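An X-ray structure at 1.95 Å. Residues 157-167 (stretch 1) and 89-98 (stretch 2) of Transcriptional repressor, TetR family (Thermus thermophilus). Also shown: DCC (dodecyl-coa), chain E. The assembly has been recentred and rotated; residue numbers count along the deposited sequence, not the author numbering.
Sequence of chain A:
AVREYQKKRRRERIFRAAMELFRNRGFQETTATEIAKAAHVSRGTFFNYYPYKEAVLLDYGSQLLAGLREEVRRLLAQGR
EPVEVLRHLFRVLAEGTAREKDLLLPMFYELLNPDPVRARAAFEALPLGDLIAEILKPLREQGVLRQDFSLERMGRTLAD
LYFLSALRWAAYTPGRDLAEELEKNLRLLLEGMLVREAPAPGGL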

ATOM      1  N   THR A 157      -9.798   0.475   3.075  1.00 14.67           N
ATOM      2  CA  THR A 157      -9.303  -0.103   1.837  1.00 14.66           C
ATOM      3  C   THR A 157      -9.012   0.953   0.777  1.00 15.29           C
ATOM      4  O   THR A 157      -7.961   0.918   0.119  1.00 15.18           O
ATOM      5  CB  THR A 157     -10.317  -1.142   1.267  1.00 19.49           C
ATOM      6  OG1 THR A 157     -10.446  -2.238   2.185  1.00 19.51           O
ATOM      7  CG2 THR A 157      -9.842  -1.673  -0.081  1.00 20.77           C
ATOM      8  N   LEU A 158      -9.928   1.896   0.606  1.00 13.27           N
ATOM      9  CA  LEU A 158      -9.719   2.922  -0.390  1.00 15.05           C
ATOM     10  C   LEU A 158      -8.555   3.811   0.022  1.00 16.84           C
ATOM     11  O   LEU A 158      -7.744   4.197  -0.824  1.00 14.42           O
ATOM     12  CB  LEU A 158     -10.991   3.743  -0.605  1.00 19.03           C
ATOM     13  CG  LEU A 158     -10.951   4.652  -1.840  1.00 22.84           C
ATOM     14  CD1 LEU A 158     -10.506   3.848  -3.067  1.00 24.41           C
ATOM     15  CD2 LEU A 158     -12.328   5.269  -2.061  1.00 23.58           C
ATOM     16  N   ALA A 159      -8.442   4.118   1.313  1.00 15.17           N
ATOM     17  CA  ALA A 159      -7.313   4.936   1.781  1.00 17.30           C
ATOM     18  C   ALA A 159      -5.989   4.190   1.605  1.00 15.34           C
ATOM     19  O   ALA A 159      -4.958   4.799   1.317  1.00 15.32           O
ATOM     20  CB  ALA A 159      -7.500   5.321   3.250  1.00 13.66           C
ATOM     21  N   ASP A 160      -5.999   2.871   1.772  1.00 15.53           N
ATOM     22  CA  ASP A 160      -4.764   2.101   1.605  1.00 16.76           C
ATOM     23  C   ASP A 160      -4.293   2.202   0.151  1.00 15.46           C
ATOM     24  O   ASP A 160      -3.090   2.313  -0.119  1.00 16.64           O
ATOM     25  CB  ASP A 160      -4.972   0.625   1.977  1.00 18.18           C
ATOM     26  CG  ASP A 160      -5.029   0.398   3.484  1.00 20.40           C
ATOM     27  OD1 ASP A 160      -4.417   1.177   4.250  1.00 16.72           O
ATOM     28  OD2 ASP A 160      -5.672  -0.578   3.902  1.00 20.06           O
ATOM     29  N   LEU A 161      -5.243   2.148  -0.779  1.00 15.21           N
ATOM     30  CA  LEU A 161      -4.926   2.260  -2.204  1.00 17.11           C
ATOM     31  C   LEU A 161      -4.363   3.637  -2.513  1.00 15.73           C
ATOM     32  O   LEU A 161      -3.427   3.749  -3.297  1.00 13.61           O
ATOM     33  CB  LEU A 161      -6.162   2.044  -3.082  1.00 20.29           C
ATOM     34  CG  LEU A 161      -6.526   0.595  -3.390  1.00 25.24           C
ATOM     35  CD1 LEU A 161      -7.662   0.570  -4.404  1.00 30.45           C
ATOM     36  CD2 LEU A 161      -5.313  -0.121  -3.956  1.00 25.75           C
ATOM     37  N   TYR A 162      -4.954   4.680  -1.926  1.00 14.35           N
ATOM     38  CA  TYR A 162      -4.447   6.042  -2.148  1.00 15.40           C
ATOM     39  C   TYR A 162      -2.989   6.063  -1.695  1.00 16.13           C
ATOM     40  O   TYR A 162      -2.102   6.577  -2.391  1.00 16.08           O
ATOM     41  CB  TYR A 162      -5.222   7.094  -1.317  1.00 12.80           C
ATOM     42  CG  TYR A 162      -4.375   8.337  -1.070  1.00 17.03           C
ATOM     43  CD1 TYR A 162      -4.086   9.232  -2.108  1.00 16.20           C
ATOM     44  CD2 TYR A 162      -3.764   8.550   0.164  1.00 18.14           C
ATOM     45  CE1 TYR A 162      -3.192  10.308  -1.913  1.00 15.45           C
ATOM     46  CE2 TYR A 162      -2.871   9.617   0.367  1.00 19.28           C
ATOM     47  CZ  TYR A 162      -2.587  10.486  -0.676  1.00 17.73           C
ATOM     48  OH  TYR A 162      -1.669  11.500  -0.482  1.00 16.32           O
ATOM     49  N   PHE A 163      -2.751   5.506  -0.511  1.00 14.98           N
ATOM     50  CA  PHE A 163      -1.401   5.464   0.043  1.00 15.90           C
ATOM     51  C   PHE A 163      -0.376   4.802  -0.876  1.00 16.02           C
ATOM     52  O   PHE A 163       0.670   5.391  -1.160  1.00 15.16           O
ATOM     53  CB  PHE A 163      -1.398   4.743   1.398  1.00 13.91           C
ATOM     54  CG  PHE A 163      -0.017   4.438   1.908  1.00 15.10           C
ATOM     55  CD1 PHE A 163       0.786   5.435   2.443  1.00 14.37           C
ATOM     56  CD2 PHE A 163       0.505   3.159   1.792  1.00 19.33           C
ATOM     57  CE1 PHE A 163       2.097   5.154   2.847  1.00 16.72           C
ATOM     58  CE2 PHE A 163       1.804   2.881   2.193  1.00 16.86           C
ATOM     59  CZ  PHE A 163       2.595   3.877   2.717  1.00 16.10           C
ATOM     60  N   LEU A 164      -0.657   3.585  -1.341  1.00 14.86           N
ATOM     61  CA  LEU A 164       0.305   2.889  -2.196  1.00 15.40           C
ATOM     62  C   LEU A 164       0.494   3.613  -3.524  1.00 15.75           C
ATOM     63  O   LEU A 164       1.619   3.709  -4.024  1.00 14.47           O
ATOM     64  CB  LEU A 164      -0.124   1.445  -2.454  1.00 16.49           C
ATOM     65  CG  LEU A 164       0.900   0.542  -3.164  1.00 16.87           C
ATOM     66  CD1 LEU A 164       2.201   0.451  -2.360  1.00 18.27           C
ATOM     67  CD2 LEU A 164       0.299  -0.848  -3.317  1.00 19.60           C
ATOM     68  N   SER A 165      -0.592   4.128  -4.099  1.00 13.80           N
ATOM     69  CA  SER A 165      -0.480   4.859  -5.368  1.00 17.16           C
ATOM     70  C   SER A 165       0.346   6.139  -5.222  1.00 16.49           C
ATOM     71  O   SER A 165       1.178   6.453  -6.076  1.00 15.64           O
ATOM     72  CB  SER A 165      -1.867   5.222  -5.915  1.00 16.46           C
ATOM     73  OG  SER A 165      -2.557   4.071  -6.384  1.00 20.64           O
ATOM     74  N   ALA A 166       0.098   6.878  -4.144  1.00 15.71           N
ATOM     75  CA  ALA A 166       0.788   8.141  -3.890  1.00 14.34           C
ATOM     76  C   ALA A 166       2.266   7.926  -3.600  1.00 15.08           C
ATOM     77  O   ALA A 166       3.133   8.668  -4.079  1.00 15.82           O
ATOM     78  CB  ALA A 166       0.124   8.869  -2.718  1.00 19.54           C
ATOM     79  N   LEU A 167       2.552   6.898  -2.812  1.00 17.18           N
ATOM     80  CA  LEU A 167       3.922   6.568  -2.465  1.00 18.30           C
ATOM     81  C   LEU A 167       4.715   6.154  -3.706  1.00 16.02           C
ATOM     82  O   LEU A 167       5.821   6.639  -3.931  1.00 17.16           O
ATOM     83  CB  LEU A 167       3.938   5.439  -1.425  1.00 16.29           C
ATOM     84  CG  LEU A 167       5.302   4.840  -1.071  1.00 18.51           C
ATOM     85  CD1 LEU A 167       6.301   5.952  -0.827  1.00 21.56           C
ATOM     86  CD2 LEU A 167       5.152   3.954   0.175  1.00 21.49           C
TER
HETATM   87  C2  DCC E1000     -11.369  -2.253  20.540  1.00 89.70           C
HETATM   88  C4  DCC E1000     -12.052  -2.122  18.335  1.00 87.58           C
HETATM   89  C5  DCC E1000     -12.398  -0.791  18.525  1.00 88.86           C
HETATM   90  C6  DCC E1000     -12.202  -0.228  19.780  1.00 90.02           C
HETATM   91  C8  DCC E1000     -12.825  -1.331  16.489  1.00 86.57           C
HETATM   92  C10 DCC E1000      -3.028  12.409   3.932  1.00 31.01           C
HETATM   93  C11 DCC E1000      -2.085  13.598   3.733  1.00 33.30           C
HETATM   94  C12 DCC E1000      -2.872  14.895   3.539  1.00 40.65           C
HETATM   95  N9  DCC E1000     -12.329  -2.421  17.069  1.00 84.62           N
HETATM   96  N7  DCC E1000     -12.871  -0.334  17.370  1.00 88.49           N
HETATM   97  N3  DCC E1000     -11.543  -2.821  19.360  1.00 88.95           N
HETATM   98  N1  DCC E1000     -11.687  -0.988  20.757  1.00 90.22           N
HETATM   99  N6  DCC E1000     -12.518   1.044  20.006  1.00 90.40           N
HETATM  100  C1' DCC E1000     -12.134  -3.738  16.423  1.00 79.00           C
HETATM  101  C2' DCC E1000     -12.103  -3.612  14.902  1.00 77.10           C
HETATM  102  O2' DCC E1000     -13.428  -3.390  14.410  1.00 77.59           O
HETATM  103  C3' DCC E1000     -11.674  -5.043  14.585  1.00 74.77           C
HETATM  104  O3' DCC E1000     -12.794  -5.926  14.685  1.00 77.75           O
HETATM  105  C4' DCC E1000     -10.681  -5.343  15.711  1.00 70.26           C
HETATM  106  O4' DCC E1000     -10.825  -4.274  16.666  1.00 73.25           O
HETATM  107  C5' DCC E1000      -9.268  -5.351  15.126  1.00 59.98           C
HETATM  108  O5' DCC E1000      -9.001  -4.120  14.450  1.00 47.41           O
HETATM  109  P1  DCC E1000      -7.789  -4.009  13.397  1.00 39.40           P
HETATM  110  O11 DCC E1000      -7.797  -5.183  12.496  1.00 37.82           O
HETATM  111  O12 DCC E1000      -7.827  -2.656  12.798  1.00 41.68           O
HETATM  112  O6  DCC E1000      -6.476  -4.121  14.321  1.00 36.21           O
HETATM  113  P2  DCC E1000      -5.824  -2.822  15.011  1.00 34.11           P
HETATM  114  O21 DCC E1000      -5.224  -3.517  16.173  1.00 33.65           O
HETATM  115  O22 DCC E1000      -7.041  -1.981  15.052  1.00 35.84           O
HETATM  116  O7  DCC E1000      -4.783  -2.585  13.805  1.00 30.73           O
HETATM  117  CPA DCC E1000      -5.076  -1.708  12.715  1.00 24.21           C
HETATM  118  CPB DCC E1000      -3.884  -0.781  12.463  1.00 24.22           C
HETATM  119  CP8 DCC E1000      -2.592  -1.605  12.470  1.00 21.19           C
HETATM  120  CP7 DCC E1000      -3.830   0.287  13.559  1.00 25.19           C
HETATM  121  CP9 DCC E1000      -4.051  -0.102  11.102  1.00 24.55           C
HETATM  122  OP3 DCC E1000      -2.583  -2.530  11.380  1.00 19.49           O
HETATM  123  CP6 DCC E1000      -1.375  -0.680  12.381  1.00 21.28           C
HETATM  124  OP2 DCC E1000      -0.894  -0.182  13.397  1.00 21.24           O
HETATM  125  NP2 DCC E1000      -0.907  -0.461  11.155  1.00 20.16           N
HETATM  126  CP5 DCC E1000       0.259   0.405  10.919  1.00 20.48           C
HETATM  127  CP4 DCC E1000       0.166   1.034   9.527  1.00 20.11           C
HETATM  128  CP3 DCC E1000       0.149  -0.041   8.437  1.00 21.38           C
HETATM  129  OP1 DCC E1000      -0.627  -0.993   8.505  1.00 23.64           O
HETATM  130  NP1 DCC E1000       1.009   0.143   7.439  1.00 25.10           N
HETATM  131  CP2 DCC E1000       1.112  -0.813   6.327  1.00 21.81           C
HETATM  132  CP1 DCC E1000      -0.106  -0.682   5.408  1.00 20.26           C
HETATM  133  S   DCC E1000      -0.135   0.889   4.467  1.00 22.38           S
HETATM  134  P3  DCC E1000     -12.974  -7.088  13.586  1.00 79.22           P
HETATM  135  O31 DCC E1000     -13.946  -6.719  12.531  1.00 79.35           O
HETATM  136  O32 DCC E1000     -11.507  -7.384  12.992  1.00 79.46           O
HETATM  137  O33 DCC E1000     -13.417  -8.398  14.409  1.00 80.95           O
HETATM  138  CA1 DCC E1000      -1.112   1.926   5.486  1.00 17.30           C
HETATM  139  CA2 DCC E1000      -1.698   3.208   4.890  1.00 18.51           C
HETATM  140  OA1 DCC E1000      -1.317   1.634   6.664  1.00 19.89           O
HETATM  141  CA3 DCC E1000      -2.838   3.744   5.758  1.00 16.33           C
HETATM  142  CA4 DCC E1000      -3.505   4.976   5.139  1.00 19.60           C
HETATM  143  CA5 DCC E1000      -2.537   6.151   4.985  1.00 18.32           C
HETATM  144  CA6 DCC E1000      -3.307   7.413   4.585  1.00 19.51           C
HETATM  145  CA7 DCC E1000      -2.380   8.628   4.509  1.00 18.92           C
HETATM  146  CA8 DCC E1000      -3.176   9.906   4.238  1.00 22.30           C
HETATM  147  CA9 DCC E1000      -2.238  11.108   4.091  1.00 24.20           C
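Stretch 2 (89-98) LFRVLAEGTA

Stretch 2 is helical from Leu 89 to Ala 98, a segment of a longer helix, and stretch 1 is likewise an uninterrupted helical segment from Thr 157 to Leu 167. The two run in the same general direction, their axes crossing at -32° with a closest approach of 11.4 Å. That is a wide spacing, and it leaves room for aromatic rings between the backbones. The CA atoms of Tyr 162 and Phe 90 lie 8.2 Å apart, and those of Ala 166 and Thr 97 7.3 Å, so the chains draw closer where the side chains are small.

On stretch 1 the contact follows a simple four-residue repeat, Leu 158, Tyr 162 and Ala 166, all with CA-to-CB bonds toward stretch 2. Phe 90, Leu 93 and Thr 97 answer from the other helix. The CA-to-CB bond of Phe 90 points sideways, but at chi1 m its ring comes nearer, bringing CZ to 3.5 Å from Leu 158 CD2; the ring edge also meets Tyr 162, with CE1 of Phe 90 4.3 Å from CB of Tyr 162.

Tyr 162, chi1 t, is the centre of the arrangement. Leu 93 covers one face of its ring: Leu 93 CD2 is 4.0 Å from Tyr 162 CZ, and Leu 93 CD1 makes a CH-pi contact. At the ring edge, Tyr 162 OH donates a hydrogen bond to Thr 97 OG1 at 2.7 Å. Thr 97 OG1 in turn donates to Leu 93 O, also at 2.7 Å, so a short relay ties the buried phenol to the backbone of stretch 2. Thr 97 CG2 packs at 4.2 Å from Ala 166 CB. The dodecyl chain of the ligand also reaches this tyrosine, its CA8 lying 3.9 Å from Tyr 162 CE2.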

ATOM      1  N   LEU A  89     -12.525  14.704  -3.516  1.00 17.07           N
ATOM      2  CA  LEU A  89     -11.511  14.450  -2.503  1.00 17.65           C
ATOM      3  C   LEU A  89     -10.235  13.878  -3.103  1.00 20.98           C
ATOM      4  O   LEU A  89      -9.131  14.318  -2.776  1.00 17.61           O
ATOM      5  CB  LEU A  89     -12.055  13.494  -1.440  1.00 18.42           C
ATOM      6  CG  LEU A  89     -11.065  12.988  -0.384  1.00 15.88           C
ATOM      7  CD1 LEU A  89     -10.486  14.136   0.408  1.00 18.54           C
ATOM      8  CD2 LEU A  89     -11.793  12.026   0.541  1.00 16.61           C
ATOM      9  N   PHE A  90     -10.374  12.906  -3.996  1.00 18.98           N
ATOM     10  CA  PHE A  90      -9.189  12.299  -4.572  1.00 20.80           C
ATOM     11  C   PHE A  90      -8.501  13.220  -5.549  1.00 18.70           C
ATOM     12  O   PHE A  90      -7.287  13.201  -5.667  1.00 20.56           O
ATOM     13  CB  PHE A  90      -9.549  10.941  -5.176  1.00 20.51           C
ATOM     14  CG  PHE A  90      -9.843   9.919  -4.126  1.00 24.44           C
ATOM     15  CD1 PHE A  90      -8.823   9.439  -3.311  1.00 25.04           C
ATOM     16  CD2 PHE A  90     -11.146   9.523  -3.866  1.00 27.85           C
ATOM     17  CE1 PHE A  90      -9.098   8.582  -2.247  1.00 26.54           C
ATOM     18  CE2 PHE A  90     -11.436   8.667  -2.802  1.00 29.40           C
ATOM     19  CZ  PHE A  90     -10.413   8.198  -1.994  1.00 26.89           C
ATOM     20  N   ARG A  91      -9.284  14.056  -6.220  1.00 19.83           N
ATOM     21  CA  ARG A  91      -8.721  15.026  -7.145  1.00 20.78           C
ATOM     22  C   ARG A  91      -7.833  15.987  -6.328  1.00 19.67           C
ATOM     23  O   ARG A  91      -6.675  16.236  -6.668  1.00 18.91           O
ATOM     24  CB  ARG A  91      -9.865  15.791  -7.831  1.00 24.48           C
ATOM     25  CG  ARG A  91      -9.609  16.226  -9.260  1.00 32.56           C
ATOM     26  CD  ARG A  91     -10.907  16.130 -10.072  1.00 39.04           C
ATOM     27  NE  ARG A  91     -12.018  16.866  -9.456  1.00 42.89           N
ATOM     28  CZ  ARG A  91     -13.283  16.448  -9.431  1.00 42.44           C
ATOM     29  NH1 ARG A  91     -13.621  15.289  -9.985  1.00 43.55           N
ATOM     30  NH2 ARG A  91     -14.216  17.190  -8.849  1.00 42.20           N
ATOM     31  N   VAL A  92      -8.371  16.516  -5.235  1.00 18.34           N
ATOM     32  CA  VAL A  92      -7.602  17.441  -4.404  1.00 20.59           C
ATOM     33  C   VAL A  92      -6.443  16.726  -3.715  1.00 18.95           C
ATOM     34  O   VAL A  92      -5.375  17.303  -3.510  1.00 17.33           O
ATOM     35  CB  VAL A  92      -8.512  18.127  -3.369  1.00 21.88           C
ATOM     36  CG1 VAL A  92      -7.673  18.785  -2.281  1.00 29.37           C
ATOM     37  CG2 VAL A  92      -9.375  19.186  -4.087  1.00 22.29           C
ATOM     38  N   LEU A  93      -6.650  15.466  -3.359  1.00 18.77           N
ATOM     39  CA  LEU A  93      -5.581  14.694  -2.734  1.00 20.48           C
ATOM     40  C   LEU A  93      -4.420  14.553  -3.720  1.00 17.60           C
ATOM     41  O   LEU A  93      -3.262  14.718  -3.353  1.00 19.75           O
ATOM     42  CB  LEU A  93      -6.084  13.302  -2.346  1.00 22.20           C
ATOM     43  CG  LEU A  93      -6.550  13.098  -0.906  1.00 20.69           C
ATOM     44  CD1 LEU A  93      -7.097  11.669  -0.749  1.00 22.48           C
ATOM     45  CD2 LEU A  93      -5.373  13.330   0.038  1.00 21.72           C
ATOM     46  N   ALA A  94      -4.739  14.258  -4.975  1.00 15.61           N
ATOM     47  CA  ALA A  94      -3.705  14.095  -5.997  1.00 17.42           C
ATOM     48  C   ALA A  94      -2.966  15.411  -6.206  1.00 15.82           C
ATOM     49  O   ALA A  94      -1.737  15.459  -6.266  1.00 16.84           O
ATOM     50  CB  ALA A  94      -4.327  13.635  -7.300  1.00 15.30           C
ATOM     51  N   GLU A  95      -3.728  16.489  -6.312  1.00 17.50           N
ATOM     52  CA  GLU A  95      -3.131  17.797  -6.513  1.00 18.60           C
ATOM     53  C   GLU A  95      -2.267  18.192  -5.320  1.00 16.98           C
ATOM     54  O   GLU A  95      -1.126  18.626  -5.480  1.00 18.71           O
ATOM     55  CB  GLU A  95      -4.247  18.825  -6.752  1.00 17.74           C
ATOM     56  CG  GLU A  95      -5.030  18.543  -8.031  1.00 23.91           C
ATOM     57  CD  GLU A  95      -6.326  19.355  -8.152  1.00 29.06           C
ATOM     58  OE1 GLU A  95      -6.809  19.910  -7.135  1.00 32.15           O
ATOM     59  OE2 GLU A  95      -6.872  19.423  -9.269  1.00 32.18           O
ATOM     60  N   GLY A  96      -2.805  18.032  -4.119  1.00 17.47           N
ATOM     61  CA  GLY A  96      -2.050  18.397  -2.932  1.00 17.64           C
ATOM     62  C   GLY A  96      -0.824  17.525  -2.737  1.00 17.98           C
ATOM     63  O   GLY A  96       0.224  17.997  -2.302  1.00 17.62           O
ATOM     64  N   THR A  97      -0.949  16.237  -3.043  1.00 17.34           N
ATOM     65  CA  THR A  97       0.183  15.329  -2.887  1.00 18.27           C
ATOM     66  C   THR A  97       1.318  15.736  -3.809  1.00 18.30           C
ATOM     67  O   THR A  97       2.487  15.684  -3.430  1.00 15.81           O
ATOM     68  CB  THR A  97      -0.224  13.862  -3.192  1.00 14.19           C
ATOM     69  OG1 THR A  97      -1.206  13.442  -2.239  1.00 18.06           O
ATOM     70  CG2 THR A  97       0.987  12.938  -3.097  1.00 18.81           C
ATOM     71  N   ALA A  98       0.974  16.146  -5.026  1.00 16.59           N
ATOM     72  CA  ALA A  98       1.985  16.565  -5.987  1.00 15.93           C
ATOM     73  C   ALA A  98       2.655  17.861  -5.526  1.00 18.93           C
ATOM     74  O   ALA A  98       3.865  18.031  -5.667  1.00 16.25           O
ATOM     75  CB  ALA A  98       1.346  16.777  -7.354  1.00 16.48           C
TER